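Hexokinase (PDB 1BDG) catalyses the ATP-dependent phosphorylation of glucose and other hexoses to hexose 6-phosphates, the entry step of glycolysis. Local coordinates at residues A[328-334]-A[364-368]. Residue numbers count along the deposited sequence, not the author numbering.
Sequences LTDVERD and RYACE
Here a short helical segment that runs on into a type I beta turn, Val331 to Asp334, packs against the long helix 357-389 in the large subdomain of hexokinase, a family of the actin-like ATPase clan. Residues 328-331 form a weakly bonded helical turn, with Glu332 N to Thr329 O at 3.0 Å and Arg333 N to Asp330 O at 3.0 Å. Residues 364-368 are regular alpha helix, Glu368 N to Arg364 O 3.0 Å. The CA atoms of Leu328 and Cys367 lie 6.2 Å apart, those of Val331 and Arg364 6.4 Å. Leu328, with its neighbour Thr329, is assigned by similarity to the ATP site, so this end of the contact is consistent with lying near it.

Start at Arg364, whose side chain leaves with chi1 t and reaches into the turn. Arg364 gives Asp334 O a forked pair of hydrogen bonds, from Arg364 NE at 3.1 Å and NH2 at 2.8 Å, while its NH1 makes a salt bridge to Glu332 OE2 at 3.1 Å; these bonds tie the turn to the helix. Val331 O lies over one guanidinium face. The carboxylate of Asp334 is used differently: its OD2 hydrogen-bonds Thr342 OG1 in helix 340-349. Tyr365 points away, edge-to-face on Phe9, and Ala366 packs on Val295 and Leu16. Cys367, chi1 m, points toward 328-334 and puts its SG 3.3 Å from Leu328 CD2 and 3.6 Å from Val331 CG1, beneath the polar cluster. Glu368 touches only lightly, Glu332 OE2 lying 3.6 Å from Glu368 CA and 3.9 Å from its CB.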
loop_
_atom_site.group_PDB
_atom_site.type_symbol
_atom_site.label_atom_id
_atom_site.label_comp_id
_atom_site.label_asym_id
_atom_site.label_seq_id
_atom_site.Cartn_x
_atom_site.Cartn_y
_atom_site.Cartn_z
ATOM N N LEU A 328 -0.685 10.283 -13.913
ATOM C CA LEU A 328 -0.145 11.297 -13.014
ATOM C C LEU A 328 1.385 11.303 -12.943
ATOM O O LEU A 328 2.007 12.191 -12.355
ATOM C CB LEU A 328 -0.756 11.150 -11.627
ATOM C CG LEU A 328 -2.289 11.095 -11.538
ATOM C CD1 LEU A 328 -2.706 11.532 -10.120
ATOM C CD2 LEU A 328 -2.953 11.980 -12.595
ATOM N N THR A 329 1.976 10.277 -13.534
ATOM C CA THR A 329 3.411 10.109 -13.597
ATOM C C THR A 329 3.957 11.042 -14.680
ATOM O O THR A 329 4.651 12.010 -14.365
ATOM C CB THR A 329 3.754 8.634 -13.941
ATOM O OG1 THR A 329 3.452 7.796 -12.814
ATOM C CG2 THR A 329 5.207 8.475 -14.339
ATOM N N ASP A 330 3.592 10.804 -15.939
ATOM C CA ASP A 330 4.098 11.641 -17.024
ATOM C C ASP A 330 3.757 13.113 -16.808
ATOM O O ASP A 330 4.620 13.998 -16.920
ATOM C CB ASP A 330 3.577 11.158 -18.380
ATOM C CG ASP A 330 4.200 9.830 -18.817
ATOM O OD1 ASP A 330 5.228 9.419 -18.208
ATOM O OD2 ASP A 330 3.660 9.202 -19.775
ATOM N N VAL A 331 2.509 13.357 -16.422
ATOM C CA VAL A 331 2.017 14.708 -16.184
ATOM C C VAL A 331 2.925 15.527 -15.270
ATOM O O VAL A 331 3.062 16.732 -15.461
ATOM C CB VAL A 331 0.618 14.664 -15.578
ATOM C CG1 VAL A 331 0.075 16.057 -15.426
ATOM C CG2 VAL A 331 -0.296 13.822 -16.446
ATOM N N GLU A 332 3.571 14.854 -14.316
ATOM C CA GLU A 332 4.469 15.476 -13.336
ATOM C C GLU A 332 5.818 16.011 -13.839
ATOM O O GLU A 332 6.428 16.864 -13.177
ATOM C CB GLU A 332 4.705 14.522 -12.168
ATOM C CG GLU A 332 3.765 14.752 -11.003
ATOM C CD GLU A 332 4.044 16.074 -10.295
ATOM O OE1 GLU A 332 5.183 16.248 -9.795
ATOM O OE2 GLU A 332 3.146 16.947 -10.252
ATOM N N ARG A 333 6.265 15.536 -15.006
ATOM C CA ARG A 333 7.536 15.974 -15.610
ATOM C C ARG A 333 7.389 17.275 -16.419
ATOM O O ARG A 333 8.327 17.703 -17.100
ATOM C CB ARG A 333 8.090 14.881 -16.536
ATOM C CG ARG A 333 8.088 13.482 -15.924
ATOM C CD ARG A 333 8.364 12.394 -16.960
ATOM N NE ARG A 333 8.095 11.059 -16.415
ATOM C CZ ARG A 333 8.804 10.490 -15.440
ATOM N NH1 ARG A 333 9.849 11.121 -14.915
ATOM N NH2 ARG A 333 8.488 9.283 -15.001
ATOM N N ASP A 334 6.225 17.910 -16.335
ATOM C CA ASP A 334 5.978 19.139 -17.084
ATOM C C ASP A 334 6.508 20.443 -16.471
ATOM O O ASP A 334 6.168 20.800 -15.333
ATOM C CB ASP A 334 4.473 19.295 -17.370
ATOM C CG ASP A 334 4.060 18.715 -18.718
ATOM O OD1 ASP A 334 4.921 18.621 -19.636
ATOM O OD2 ASP A 334 2.860 18.385 -18.866
ATOM N N ARG A 364 -2.977 19.943 -14.979
ATOM C CA ARG A 364 -1.670 19.634 -14.377
ATOM C C ARG A 364 -1.629 20.151 -12.931
ATOM O O ARG A 364 -0.937 19.609 -12.076
ATOM C CB ARG A 364 -0.519 20.254 -15.189
ATOM C CG ARG A 364 0.870 19.711 -14.843
ATOM C CD ARG A 364 1.846 20.843 -14.548
ATOM N NE ARG A 364 3.236 20.414 -14.357
ATOM C CZ ARG A 364 3.671 19.639 -13.358
ATOM N NH1 ARG A 364 2.820 19.177 -12.437
ATOM N NH2 ARG A 364 4.975 19.347 -13.262
ATOM N N TYR A 365 -2.385 21.204 -12.661
ATOM C CA TYR A 365 -2.440 21.765 -11.323
ATOM C C TYR A 365 -3.249 20.805 -10.445
ATOM O O TYR A 365 -2.886 20.537 -9.298
ATOM C CB TYR A 365 -3.092 23.144 -11.372
ATOM C CG TYR A 365 -3.113 23.872 -10.055
ATOM C CD1 TYR A 365 -1.959 24.446 -9.535
ATOM C CD2 TYR A 365 -4.304 24.011 -9.342
ATOM C CE1 TYR A 365 -1.991 25.147 -8.335
ATOM C CE2 TYR A 365 -4.351 24.703 -8.145
ATOM C CZ TYR A 365 -3.196 25.272 -7.645
ATOM O OH TYR A 365 -3.256 25.986 -6.478
ATOM N N ALA A 366 -4.329 20.261 -10.992
ATOM C CA ALA A 366 -5.140 19.315 -10.249
ATOM C C ALA A 366 -4.277 18.113 -9.838
ATOM O O ALA A 366 -4.310 17.706 -8.684
ATOM C CB ALA A 366 -6.355 18.891 -11.075
ATOM N N CYS A 367 -3.467 17.593 -10.764
ATOM C CA CYS A 367 -2.552 16.465 -10.498
ATOM C C CYS A 367 -1.560 16.809 -9.384
ATOM O O CYS A 367 -1.455 16.088 -8.396
ATOM C CB CYS A 367 -1.729 16.095 -11.743
ATOM S SG CYS A 367 -2.585 15.231 -13.078
ATOM N N GLU A 368 -0.783 17.873 -9.604
ATOM C CA GLU A 368 0.206 18.373 -8.648
ATOM C C GLU A 368 -0.374 18.496 -7.231
ATOM O O GLU A 368 0.260 18.093 -6.261
ATOM C CB GLU A 368 0.733 19.750 -9.103
ATOM C CG GLU A 368 1.607 20.451 -8.068
ATOM C CD GLU A 368 1.790 21.948 -8.331
ATOM O OE1 GLU A 368 0.829 22.730 -8.130
ATOM O OE2 GLU A 368 2.914 22.351 -8.705
#